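Local structure of adhesion G-protein coupled receptor G6 (Danio rerio, 6V55) at residues N32-P38 with N89-F95; F41-F47 with L82-G88; V714-H720 with S758-L764. The protein is an adhesion G protein-coupled receptor that probably acts in myelination, its calcium-binding extracellular region joining CUB, pentraxin-like, SEA and GPS-containing GAIN modules. The contacts are given in a common frame with arbitrary orientation. Numbering follows the deposited sequence.

Interaction 1 (N32-P38 with N89-F95); sequences NWTIQAP and NVMEVFF. With NAG (2-acetamido-2-deoxy-beta-D-glucopyranose), chain E.
An N-linked sugar grows directly out of a paired strand residue: Asn32 ND2, in the sequon Asn32-Trp33-Thr34, is bonded to C1 of the NAG at 1.5 Å, while Asn32 stands opposite Phe94 in a non-hydrogen-bonded pair (CA-CA 4.8 Å). Strands 32-36 and 90-95 run antiparallel, their segment axes 4.6 Å apart at closest approach and 166° between directions, with extended backbone throughout. The register continues as Trp33-Val93, Thr34-Glu92, Ile35-Met91 and Gln36-Val90. Trp33 N reaches Val93 O at 3.1 Å and Val93 N returns to Trp33 O at 2.9 Å; Ile35 N to Met91 O is 2.7 Å and Met91 N to Ile35 O 2.9 Å. Beyond the strands, Ala37 N donates to Asn89 O (3.0 Å), and Asn89 (chi1 p) brings ND2 to Ala37 O at 2.9 Å. On the glycan face Asn32 (chi1 t) accepts Thr34 OG1 at OD1 (3.0 Å), and Phe94 (chi1 m) brings CE1 to 3.4 Å from Asn32 CG and 3.6 Å from NAG C8. The other face carries Trp33, Ile35, Met91 and Val93: Trp33 CE3 is 4.0 Å from Val93 CG1 and its CZ3 3.8 Å from Phe95 CB. Ile35 and Met91 pack on Val43 and Ile45 of strand 41-51, and Val93 on Ile108 of strand 105-114, as in the beta sandwich of a CUB domain; Trp33 stacks on Phe16. The chemistry implies a two-sided ladder: a mixed, glycan-bearing face of polar residues beside Val90 and Phe94, and an apolar face packed into the sandwich.

Interaction 2 (F41-F47 with L82-G88); sequences FIVQITF and LTLNSTG. With NAG (2-acetamido-2-deoxy-beta-D-glucopyranose), chain H.
Backbone hydrogen bonds set the register of strand 41-47 against strand 83-85, two extended segments whose axes approach to 4.8 Å with 163° between their directions. Ile45 and Leu84 form the hydrogen-bonded pair: Ile45 N to Leu84 O is 2.9 Å and Leu84 N to Ile45 O 3.1 Å. Phe47 N to Leu82 O (3.1 Å) and Ser86 N to Val43 O (2.8 Å) extend the ladder at its two ends. Non-hydrogen-bonded pairs are Gln44-Asn85 (CA-CA 4.5 Å) and Thr46-Thr83 (4.4 Å).

Two side-chain bonds add to this. Ser86, chi1 p, places OG 2.6 Å from Val43 N, taking the role a backbone carbonyl would have had as segment 82-88 runs on past strand 83-85. Thr46 OG1 and Thr83 OG1, both residues with chi1 m, share a hydrogen bond of 3.2 Å. The pairing builds one edge of the antiparallel sheet 13-17, 105-114, 41-51, 83-85 of the CUB beta sandwich, with strand 83-85 outermost.

Apolar contacts lie on the inward face: Ile45 CG1 to Leu84 CB is 4.1 Å, and Phe47 CD2 to Leu82 CB 4.2 Å. Ile45 and Leu84 also reach Val65 of the facing sheet. Ile42 (chi1 p) fills the Ser86 end, CB 3.4 Å from Ser86 O and CD1 3.4 Å from Asn85 OD1.

The covalent glycan occupies the other face. Asn85 ND2 is bonded to NAG C1 at 1.5 Å, in the sequon Asn85-Ser86-Thr87; Thr83 O lies 3.4 Å from NAG C6, and Gln44 NE2 3.9 Å from NAG C2.

Interaction 3 (V714-H720 with S758-L764); sequences VRIEIAH and SNRTVCL. With NAG (2-acetamido-2-deoxy-beta-D-glucopyranose), chain M.
His720 makes the shortest polar contact: its NE2 and Thr761 OG1 lie only 2.4 Å apart in a very short, nearly linear hydrogen bond. With chi1 m, the ring also donates from ND1 to Ser758 O (2.8 Å), and the backbone bond from His720 N to Asn759 O (2.8 Å) fixes the same end of the ladder. In the salt-bridge network, Glu717 OE1 accepts Arg715 NH1 at 2.9 Å and, more weakly, Arg760 NH1 at 3.1 Å, so one carboxylate oxygen offsets two guanidinium groups.

The network lies on one face of the extended antiparallel ladder of strands 714-719 and 760-764, axes 4.5 Å apart at closest approach and 162° between directions. Ile716 pairs with Cys763 (N to O 2.7 Å, returning Cys763 N to Ile716 O 2.6 Å), and Ile718 with Thr761 (both N-O distances 3.0 Å). Arg715-Leu764, Glu717-Val762 and Ala719-Arg760 are non-hydrogen-bonded pairs.

Packing follows the two faces: Ile716 CB approaches Cys763 CB at 4.2 Å, while Glu717 CB meets Val762 CG2 at 3.9 Å. Asn759, poorly ordered, carries a NAG on ND2 (1.4 Å to C1). Cys763 is disulfide-bonded to Cys731, consistent with the GPS motif of a GAIN domain. The bound peptide packs apolar and aromatic side chains on Ile716, His720, Thr761 and Cys763. In the sheet, strand 714-719 lies between 649-653 and 760-765, and Ile716 and Ile718 pack on Val698 of strand 697-701.

In the fold
Interactions 1 and 2 belong to the same CUB domain, their centres 10 Å apart, but to its two different sheets. Along the chain interaction 2 is nested within the loop closed by interaction 1: strand 30-36 leads into 41-51, and 83-85 into 90-96, so both connections pass from one sheet to the other. Direct packing joins them, with Met91 CE 3.4 Å from Val43 O. Interaction 3 comes later, in the GPS-containing region, with its centre 59 Å from that of interaction 1 and 64 Å from that of interaction 2; the nearest atoms are about 39 and 47 Å away. Thus two contacts build one sandwich, while the third lies in a separate, GPS-containing module.

Interaction 1 (N32-P38 with N89-F95)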
loop_
_atom_site.group_PDB
_atom_site.type_symbol
_atom_site.label_atom_id
_atom_site.label_comp_id
_atom_site.label_asym_id
_atom_site.label_seq_id
_atom_site.Cartn_x
_atom_site.Cartn_y
_atom_site.Cartn_z
ATOM N N ASN A 32 -0.420 6.096 1.942
ATOM C CA ASN A 32 -1.421 6.451 0.914
ATOM C C ASN A 32 -0.624 7.239 -0.122
ATOM O O ASN A 32 -0.532 8.468 -0.057
ATOM C CB ASN A 32 -2.608 7.248 1.489
ATOM C CG ASN A 32 -3.625 7.774 0.418
ATOM O OD1 ASN A 32 -3.574 7.427 -0.750
ATOM N ND2 ASN A 32 -4.584 8.596 0.867
ATOM N N TRP A 33 -0.076 6.521 -1.090
ATOM C CA TRP A 33 0.436 7.121 -2.310
ATOM C C TRP A 33 -0.710 7.238 -3.307
ATOM O O TRP A 33 -1.158 6.228 -3.858
ATOM C CB TRP A 33 1.539 6.258 -2.885
ATOM C CG TRP A 33 2.703 6.043 -1.982
ATOM C CD1 TRP A 33 3.752 6.888 -1.788
ATOM C CD2 TRP A 33 2.978 4.878 -1.200
ATOM N NE1 TRP A 33 4.652 6.332 -0.917
ATOM C CE2 TRP A 33 4.198 5.098 -0.543
ATOM C CE3 TRP A 33 2.306 3.671 -0.988
ATOM C CZ2 TRP A 33 4.753 4.171 0.308
ATOM C CZ3 TRP A 33 2.868 2.749 -0.136
ATOM C CH2 TRP A 33 4.075 3.001 0.491
ATOM N N THR A 34 -1.184 8.455 -3.555
ATOM C CA THR A 34 -2.176 8.693 -4.597
ATOM C C THR A 34 -1.462 9.229 -5.837
ATOM O O THR A 34 -0.736 10.219 -5.768
ATOM C CB THR A 34 -3.264 9.648 -4.099
ATOM O OG1 THR A 34 -4.199 8.913 -3.298
ATOM C CG2 THR A 34 -4.026 10.290 -5.246
ATOM N N ILE A 35 -1.632 8.554 -6.962
ATOM C CA ILE A 35 -0.990 8.949 -8.209
ATOM C C ILE A 35 -2.043 9.573 -9.104
ATOM O O ILE A 35 -3.010 8.901 -9.483
ATOM C CB ILE A 35 -0.335 7.757 -8.908
ATOM C CG1 ILE A 35 0.430 6.905 -7.892
ATOM C CG2 ILE A 35 0.545 8.270 -10.003
ATOM C CD1 ILE A 35 0.864 5.540 -8.415
ATOM N N GLN A 36 -1.861 10.847 -9.457
ATOM C CA GLN A 36 -2.853 11.563 -10.249
ATOM C C GLN A 36 -2.254 12.062 -11.553
ATOM O O GLN A 36 -1.197 12.703 -11.562
ATOM C CB GLN A 36 -3.454 12.728 -9.482
ATOM C CG GLN A 36 -4.712 13.229 -10.139
ATOM C CD GLN A 36 -5.595 13.974 -9.183
ATOM O OE1 GLN A 36 -6.820 13.999 -9.343
ATOM N NE2 GLN A 36 -4.984 14.576 -8.161
ATOM N N ALA A 37 -2.941 11.761 -12.644
ATOM C CA ALA A 37 -2.646 12.176 -13.998
ATOM C C ALA A 37 -3.718 13.157 -14.478
ATOM O O ALA A 37 -4.821 13.197 -13.917
ATOM C CB ALA A 37 -2.597 10.932 -14.904
ATOM N N PRO A 38 -3.429 13.992 -15.530
ATOM C CA PRO A 38 -4.499 14.828 -16.112
ATOM C C PRO A 38 -5.541 14.018 -16.879
ATOM O O PRO A 38 -5.386 12.801 -17.049
ATOM C CB PRO A 38 -3.737 15.779 -17.043
ATOM C CG PRO A 38 -2.429 15.082 -17.319
ATOM C CD PRO A 38 -2.102 14.375 -16.057
ATOM N N ASN A 89 -8.009 8.426 -14.204
ATOM C CA ASN A 89 -6.701 9.051 -14.149
ATOM C C ASN A 89 -6.073 9.022 -12.763
ATOM O O ASN A 89 -4.967 9.544 -12.597
ATOM C CB ASN A 89 -6.783 10.493 -14.643
ATOM C CG ASN A 89 -7.815 11.287 -13.915
ATOM O OD1 ASN A 89 -8.737 10.728 -13.317
ATOM N ND2 ASN A 89 -7.685 12.605 -13.968
ATOM N N VAL A 90 -6.734 8.442 -11.759
ATOM C CA VAL A 90 -6.159 8.348 -10.417
ATOM C C VAL A 90 -5.957 6.883 -10.035
ATOM O O VAL A 90 -6.881 6.067 -10.140
ATOM C CB VAL A 90 -7.012 9.063 -9.356
ATOM C CG1 VAL A 90 -6.148 9.384 -8.189
ATOM C CG2 VAL A 90 -7.604 10.351 -9.897
ATOM N N MET A 91 -4.747 6.558 -9.580
ATOM C CA MET A 91 -4.430 5.264 -8.987
ATOM C C MET A 91 -3.899 5.484 -7.574
ATOM O O MET A 91 -2.965 6.267 -7.382
ATOM C CB MET A 91 -3.396 4.507 -9.818
ATOM C CG MET A 91 -2.973 3.194 -9.186
ATOM S SD MET A 91 -3.865 1.818 -9.905
ATOM C CE MET A 91 -2.840 1.562 -11.333
ATOM N N GLU A 92 -4.472 4.780 -6.593
ATOM C CA GLU A 92 -4.089 4.903 -5.190
ATOM C C GLU A 92 -3.516 3.577 -4.701
ATOM O O GLU A 92 -4.125 2.524 -4.916
ATOM C CB GLU A 92 -5.296 5.319 -4.338
ATOM C CG GLU A 92 -6.008 6.548 -4.891
ATOM C CD GLU A 92 -7.035 7.147 -3.947
ATOM O OE1 GLU A 92 -7.566 6.437 -3.068
ATOM O OE2 GLU A 92 -7.320 8.353 -4.086
ATOM N N VAL A 93 -2.352 3.632 -4.049
ATOM C CA VAL A 93 -1.660 2.466 -3.494
ATOM C C VAL A 93 -1.549 2.644 -1.984
ATOM O O VAL A 93 -0.888 3.576 -1.515
ATOM C CB VAL A 93 -0.260 2.287 -4.099
ATOM C CG1 VAL A 93 0.473 1.141 -3.410
ATOM C CG2 VAL A 93 -0.343 2.031 -5.577
ATOM N N PHE A 94 -2.154 1.737 -1.226
ATOM C CA PHE A 94 -2.081 1.774 0.227
ATOM C C PHE A 94 -1.163 0.684 0.735
ATOM O O PHE A 94 -0.938 -0.318 0.058
ATOM C CB PHE A 94 -3.452 1.591 0.857
ATOM C CG PHE A 94 -4.419 2.648 0.474
ATOM C CD1 PHE A 94 -4.432 3.856 1.150
ATOM C CD2 PHE A 94 -5.300 2.445 -0.582
ATOM C CE1 PHE A 94 -5.313 4.835 0.789
ATOM C CE2 PHE A 94 -6.185 3.422 -0.943
ATOM C CZ PHE A 94 -6.194 4.623 -0.256
ATOM N N PHE A 95 -0.637 0.883 1.941
ATOM C CA PHE A 95 0.174 -0.134 2.594
ATOM C C PHE A 95 -0.022 -0.001 4.093
ATOM O O PHE A 95 0.075 1.104 4.638
ATOM C CB PHE A 95 1.649 0.006 2.218
ATOM C CG PHE A 95 2.595 -0.831 3.062
ATOM C CD1 PHE A 95 2.446 -2.217 3.170
ATOM C CD2 PHE A 95 3.657 -0.228 3.730
ATOM C CE1 PHE A 95 3.344 -2.985 3.938
ATOM C CE2 PHE A 95 4.561 -0.990 4.488
ATOM C CZ PHE A 95 4.402 -2.372 4.594
HETATM C C1 NAG E . -5.609 9.193 0.013
HETATM C C2 NAG E . -6.993 9.384 0.674
HETATM C C3 NAG E . -7.933 10.161 -0.259
HETATM C C4 NAG E . -7.322 11.498 -0.659
HETATM C C5 NAG E . -5.958 11.270 -1.317
HETATM C C6 NAG E . -5.232 12.562 -1.589
HETATM C C7 NAG E . -7.333 7.493 2.212
HETATM C C8 NAG E . -8.129 6.249 2.479
HETATM N N2 NAG E . -7.609 8.126 1.068
HETATM O O3 NAG E . -9.196 10.375 0.369
HETATM O O4 NAG E . -8.199 12.181 -1.553
HETATM O O5 NAG E . -5.098 10.501 -0.452
HETATM O O6 NAG E . -4.470 12.967 -0.459
HETATM O O7 NAG E . -6.474 7.903 2.993
#

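Interaction 2 (F41-F47 with L82-G88)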
loop_
_atom_site.group_PDB
_atom_site.type_symbol
_atom_site.label_atom_id
_atom_site.label_comp_id
_atom_site.label_asym_id
_atom_site.label_seq_id
_atom_site.Cartn_x
_atom_site.Cartn_y
_atom_site.Cartn_z
ATOM N N PHE A 41 -5.311 10.819 -19.495
ATOM C CA PHE A 41 -4.268 9.847 -19.208
ATOM C C PHE A 41 -4.776 8.850 -18.172
ATOM O O PHE A 41 -5.714 9.127 -17.428
ATOM C CB PHE A 41 -2.987 10.551 -18.726
ATOM C CG PHE A 41 -2.305 11.359 -19.802
ATOM C CD1 PHE A 41 -2.658 12.686 -20.037
ATOM C CD2 PHE A 41 -1.307 10.787 -20.577
ATOM C CE1 PHE A 41 -2.032 13.421 -21.040
ATOM C CE2 PHE A 41 -0.682 11.495 -21.595
ATOM C CZ PHE A 41 -1.036 12.819 -21.823
ATOM N N ILE A 42 -4.185 7.659 -18.167
ATOM C CA ILE A 42 -4.404 6.690 -17.100
ATOM C C ILE A 42 -3.058 6.403 -16.432
ATOM O O ILE A 42 -2.003 6.784 -16.932
ATOM C CB ILE A 42 -5.070 5.389 -17.600
ATOM C CG1 ILE A 42 -4.169 4.644 -18.586
ATOM C CG2 ILE A 42 -6.411 5.672 -18.224
ATOM C CD1 ILE A 42 -4.571 3.190 -18.773
ATOM N N VAL A 43 -3.101 5.737 -15.281
ATOM C CA VAL A 43 -1.894 5.443 -14.511
ATOM C C VAL A 43 -1.618 3.944 -14.578
ATOM O O VAL A 43 -2.508 3.124 -14.312
ATOM C CB VAL A 43 -2.024 5.915 -13.052
ATOM C CG1 VAL A 43 -0.751 5.612 -12.290
ATOM C CG2 VAL A 43 -2.358 7.406 -12.983
ATOM N N GLN A 44 -0.390 3.587 -14.941
ATOM C CA GLN A 44 0.074 2.209 -14.922
ATOM C C GLN A 44 1.155 2.059 -13.863
ATOM O O GLN A 44 2.173 2.759 -13.915
ATOM C CB GLN A 44 0.636 1.827 -16.278
ATOM C CG GLN A 44 0.908 0.374 -16.390
ATOM C CD GLN A 44 1.688 0.036 -17.628
ATOM O OE1 GLN A 44 2.686 0.687 -17.958
ATOM N NE2 GLN A 44 1.203 -0.957 -18.361
ATOM N N ILE A 45 0.953 1.151 -12.907
ATOM C CA ILE A 45 1.994 0.858 -11.938
ATOM C C ILE A 45 2.625 -0.476 -12.294
ATOM O O ILE A 45 2.055 -1.305 -13.002
ATOM C CB ILE A 45 1.509 0.847 -10.472
ATOM C CG1 ILE A 45 0.606 -0.360 -10.201
ATOM C CG2 ILE A 45 0.835 2.157 -10.098
ATOM C CD1 ILE A 45 0.255 -0.530 -8.732
ATOM N N THR A 46 3.838 -0.677 -11.797
ATOM C CA THR A 46 4.562 -1.929 -11.958
ATOM C C THR A 46 5.320 -2.151 -10.659
ATOM O O THR A 46 6.034 -1.258 -10.191
ATOM C CB THR A 46 5.516 -1.879 -13.169
ATOM O OG1 THR A 46 4.765 -2.003 -14.394
ATOM C CG2 THR A 46 6.576 -2.990 -13.105
ATOM N N PHE A 47 5.117 -3.308 -10.049
ATOM C CA PHE A 47 5.900 -3.689 -8.886
ATOM C C PHE A 47 7.255 -4.181 -9.372
ATOM O O PHE A 47 7.338 -5.204 -10.044
ATOM C CB PHE A 47 5.188 -4.779 -8.099
ATOM C CG PHE A 47 3.911 -4.331 -7.420
ATOM C CD1 PHE A 47 3.919 -4.000 -6.072
ATOM C CD2 PHE A 47 2.708 -4.267 -8.118
ATOM C CE1 PHE A 47 2.765 -3.602 -5.431
ATOM C CE2 PHE A 47 1.548 -3.852 -7.500
ATOM C CZ PHE A 47 1.576 -3.524 -6.150
ATOM N N LEU A 82 3.888 -7.887 -11.131
ATOM C CA LEU A 82 2.578 -7.452 -11.598
ATOM C C LEU A 82 2.578 -6.034 -12.170
ATOM O O LEU A 82 3.362 -5.170 -11.761
ATOM C CB LEU A 82 1.572 -7.537 -10.456
ATOM C CG LEU A 82 0.728 -8.813 -10.430
ATOM C CD1 LEU A 82 1.592 -10.089 -10.296
ATOM C CD2 LEU A 82 -0.309 -8.703 -9.316
ATOM N N THR A 83 1.657 -5.801 -13.113
ATOM C CA THR A 83 1.491 -4.512 -13.787
ATOM C C THR A 83 0.007 -4.192 -13.878
ATOM O O THR A 83 -0.729 -4.881 -14.584
ATOM C CB THR A 83 2.092 -4.526 -15.195
ATOM O OG1 THR A 83 3.498 -4.819 -15.139
ATOM C CG2 THR A 83 1.876 -3.180 -15.863
ATOM N N LEU A 84 -0.440 -3.154 -13.183
ATOM C CA LEU A 84 -1.859 -2.853 -13.066
ATOM C C LEU A 84 -2.154 -1.477 -13.644
ATOM O O LEU A 84 -1.289 -0.595 -13.698
ATOM C CB LEU A 84 -2.339 -2.907 -11.618
ATOM C CG LEU A 84 -1.944 -4.162 -10.830
ATOM C CD1 LEU A 84 -2.547 -4.109 -9.444
ATOM C CD2 LEU A 84 -2.352 -5.460 -11.533
ATOM N N ASN A 85 -3.399 -1.303 -14.069
ATOM C CA ASN A 85 -3.769 -0.208 -14.941
ATOM C C ASN A 85 -5.029 0.444 -14.401
ATOM O O ASN A 85 -6.043 -0.236 -14.205
ATOM C CB ASN A 85 -3.967 -0.725 -16.382
ATOM C CG ASN A 85 -2.961 -0.127 -17.335
ATOM O OD1 ASN A 85 -2.546 1.011 -17.107
ATOM N ND2 ASN A 85 -2.543 -0.855 -18.402
ATOM N N SER A 86 -4.959 1.753 -14.148
ATOM C CA SER A 86 -6.116 2.497 -13.657
ATOM C C SER A 86 -7.151 2.721 -14.755
ATOM O O SER A 86 -6.811 2.938 -15.923
ATOM C CB SER A 86 -5.685 3.848 -13.090
ATOM O OG SER A 86 -5.162 4.674 -14.119
ATOM N N THR A 87 -8.423 2.683 -14.366
ATOM C CA THR A 87 -9.497 2.886 -15.331
ATOM C C THR A 87 -9.755 4.370 -15.586
ATOM O O THR A 87 -10.092 4.760 -16.709
ATOM C CB THR A 87 -10.757 2.170 -14.843
ATOM O OG1 THR A 87 -11.117 2.656 -13.549
ATOM C CG2 THR A 87 -10.473 0.686 -14.724
ATOM N N GLY A 88 -9.589 5.209 -14.575
ATOM C CA GLY A 88 -9.544 6.648 -14.741
ATOM C C GLY A 88 -8.130 7.178 -14.628
ATOM O O GLY A 88 -7.149 6.477 -14.907
HETATM C C1 NAG H . -2.833 -2.176 -18.944
HETATM C C2 NAG H . -1.971 -2.367 -20.228
HETATM C C3 NAG H . -2.176 -3.778 -20.805
HETATM C C4 NAG H . -1.865 -4.834 -19.749
HETATM C C5 NAG H . -2.766 -4.631 -18.532
HETATM C C6 NAG H . -2.441 -5.591 -17.411
HETATM C C7 NAG H . -1.400 -0.838 -22.090
HETATM C C8 NAG H . -1.929 0.212 -23.028
HETATM N N2 NAG H . -2.286 -1.348 -21.221
HETATM O O3 NAG H . -1.365 -3.985 -21.959
HETATM O O4 NAG H . -2.051 -6.143 -20.280
HETATM O O5 NAG H . -2.591 -3.300 -18.005
HETATM O O6 NAG H . -3.558 -5.822 -16.563
HETATM O O7 NAG H . -0.229 -1.216 -22.130
#

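Interaction 3 (V714-H720 with S758-L764)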
loop_
_atom_site.group_PDB
_atom_site.type_symbol
_atom_site.label_atom_id
_atom_site.label_comp_id
_atom_site.label_asym_id
_atom_site.label_seq_id
_atom_site.Cartn_x
_atom_site.Cartn_y
_atom_site.Cartn_z
ATOM N N VAL A 714 40.218 -7.964 42.481
ATOM C CA VAL A 714 39.868 -8.020 41.070
ATOM C C VAL A 714 40.190 -6.673 40.448
ATOM O O VAL A 714 39.741 -5.632 40.941
ATOM C CB VAL A 714 38.379 -8.352 40.897
ATOM C CG1 VAL A 714 38.071 -8.683 39.462
ATOM C CG2 VAL A 714 38.008 -9.514 41.773
ATOM N N ARG A 715 40.955 -6.678 39.364
ATOM C CA ARG A 715 41.220 -5.446 38.631
ATOM C C ARG A 715 40.088 -5.243 37.629
ATOM O O ARG A 715 39.978 -5.984 36.648
ATOM C CB ARG A 715 42.583 -5.506 37.943
ATOM C CG ARG A 715 43.171 -4.153 37.550
ATOM C CD ARG A 715 44.252 -4.363 36.514
ATOM N NE ARG A 715 44.853 -3.127 36.022
ATOM C CZ ARG A 715 44.533 -2.539 34.866
ATOM N NH1 ARG A 715 43.605 -3.065 34.067
ATOM N NH2 ARG A 715 45.158 -1.421 34.505
ATOM N N ILE A 716 39.228 -4.261 37.888
ATOM C CA ILE A 716 38.144 -3.896 36.981
ATOM C C ILE A 716 38.494 -2.552 36.366
ATOM O O ILE A 716 38.573 -1.542 37.074
ATOM C CB ILE A 716 36.792 -3.807 37.708
ATOM C CG1 ILE A 716 36.517 -5.066 38.546
ATOM C CG2 ILE A 716 35.658 -3.425 36.737
ATOM C CD1 ILE A 716 35.834 -6.164 37.821
ATOM N N GLU A 717 38.701 -2.530 35.057
ATOM C CA GLU A 717 38.989 -1.295 34.336
ATOM C C GLU A 717 37.824 -1.029 33.404
ATOM O O GLU A 717 37.490 -1.887 32.587
ATOM C CB GLU A 717 40.301 -1.399 33.542
ATOM C CG GLU A 717 40.479 -0.339 32.440
ATOM C CD GLU A 717 41.689 -0.604 31.542
ATOM O OE1 GLU A 717 42.721 -1.106 32.059
ATOM O OE2 GLU A 717 41.602 -0.311 30.321
ATOM N N ILE A 718 37.171 0.124 33.552
ATOM C CA ILE A 718 36.085 0.502 32.650
ATOM C C ILE A 718 36.423 1.836 32.001
ATOM O O ILE A 718 36.907 2.758 32.668
ATOM C CB ILE A 718 34.700 0.581 33.338
ATOM C CG1 ILE A 718 34.546 -0.443 34.458
ATOM C CG2 ILE A 718 33.617 0.304 32.323
ATOM C CD1 ILE A 718 33.332 -0.245 35.286
ATOM N N ALA A 719 36.168 1.929 30.698
ATOM C CA ALA A 719 36.310 3.177 29.963
ATOM C C ALA A 719 35.183 4.131 30.323
ATOM O O ALA A 719 34.042 3.711 30.531
ATOM C CB ALA A 719 36.295 2.915 28.462
ATOM N N HIS A 720 35.509 5.422 30.391
ATOM C CA HIS A 720 34.518 6.447 30.680
ATOM C C HIS A 720 33.604 6.668 29.484
ATOM O O HIS A 720 33.931 6.327 28.342
ATOM C CB HIS A 720 35.194 7.761 31.032
ATOM C CG HIS A 720 36.103 7.672 32.210
ATOM N ND1 HIS A 720 37.165 8.530 32.394
ATOM C CD2 HIS A 720 36.107 6.833 33.272
ATOM C CE1 HIS A 720 37.784 8.228 33.521
ATOM N NE2 HIS A 720 37.158 7.205 34.075
ATOM N N SER A 758 42.061 10.249 32.444
ATOM C CA SER A 758 40.819 10.934 32.100
ATOM C C SER A 758 39.915 10.100 31.197
ATOM O O SER A 758 38.729 10.427 31.058
ATOM C CB SER A 758 41.134 12.279 31.436
ATOM O OG SER A 758 42.304 12.217 30.644
ATOM N N ASN A 759 40.448 9.034 30.598
ATOM C CA ASN A 759 39.713 8.156 29.693
ATOM C C ASN A 759 39.186 6.893 30.361
ATOM O O ASN A 759 38.105 6.418 29.996
ATOM C CB ASN A 759 40.608 7.728 28.525
ATOM C CG ASN A 759 40.938 8.859 27.582
ATOM O OD1 ASN A 759 41.053 10.020 27.976
ATOM N ND2 ASN A 759 41.090 8.511 26.311
ATOM N N ARG A 760 39.935 6.327 31.304
ATOM C CA ARG A 760 39.598 5.071 31.958
ATOM C C ARG A 760 39.635 5.265 33.470
ATOM O O ARG A 760 40.223 6.222 33.982
ATOM C CB ARG A 760 40.581 3.964 31.557
ATOM C CG ARG A 760 42.012 4.295 31.987
ATOM C CD ARG A 760 42.871 3.079 32.253
ATOM N NE ARG A 760 44.262 3.335 31.899
ATOM C CZ ARG A 760 45.199 2.398 31.836
ATOM N NH1 ARG A 760 44.894 1.135 32.103
ATOM N NH2 ARG A 760 46.440 2.724 31.499
ATOM N N THR A 761 38.978 4.358 34.190
ATOM C CA THR A 761 39.185 4.223 35.626
ATOM C C THR A 761 39.486 2.759 35.908
ATOM O O THR A 761 38.843 1.876 35.331
ATOM C CB THR A 761 37.969 4.714 36.424
ATOM O OG1 THR A 761 37.709 6.076 36.079
ATOM C CG2 THR A 761 38.220 4.660 37.945
ATOM N N VAL A 762 40.498 2.509 36.741
ATOM C CA VAL A 762 40.837 1.172 37.208
ATOM C C VAL A 762 40.355 1.027 38.647
ATOM O O VAL A 762 40.655 1.871 39.498
ATOM C CB VAL A 762 42.350 0.917 37.092
ATOM C CG1 VAL A 762 42.758 -0.379 37.790
ATOM C CG2 VAL A 762 42.759 0.876 35.627
ATOM N N CYS A 763 39.584 -0.026 38.911
ATOM C CA CYS A 763 39.130 -0.375 40.252
ATOM C C CYS A 763 39.777 -1.659 40.734
ATOM O O CYS A 763 39.876 -2.647 39.991
ATOM C CB CYS A 763 37.622 -0.586 40.306
ATOM S SG CYS A 763 36.760 0.774 39.664
ATOM N N LEU A 764 40.155 -1.647 41.996
ATOM C CA LEU A 764 40.530 -2.841 42.731
ATOM C C LEU A 764 39.391 -3.085 43.714
ATOM O O LEU A 764 39.216 -2.319 44.667
ATOM C CB LEU A 764 41.876 -2.638 43.421
ATOM C CG LEU A 764 42.949 -1.970 42.541
ATOM C CD1 LEU A 764 44.191 -1.608 43.344
ATOM C CD2 LEU A 764 43.314 -2.827 41.322
HETATM C C1 NAG M . 41.423 9.393 25.215
HETATM C C2 NAG M . 40.305 10.306 24.666
HETATM C C3 NAG M . 40.805 11.047 23.415
HETATM C C4 NAG M . 42.129 11.769 23.674
HETATM C C5 NAG M . 43.167 10.833 24.311
HETATM C C6 NAG M . 44.427 11.546 24.750
HETATM C C7 NAG M . 37.943 9.682 25.044
HETATM C C8 NAG M . 36.796 8.841 24.560
HETATM N N2 NAG M . 39.092 9.557 24.361
HETATM O O3 NAG M . 39.809 11.973 22.996
HETATM O O4 NAG M . 42.660 12.253 22.445
HETATM O O5 NAG M . 42.623 10.192 25.479
HETATM O O6 NAG M . 45.196 10.748 25.641
HETATM O O7 NAG M . 37.836 10.434 26.015
#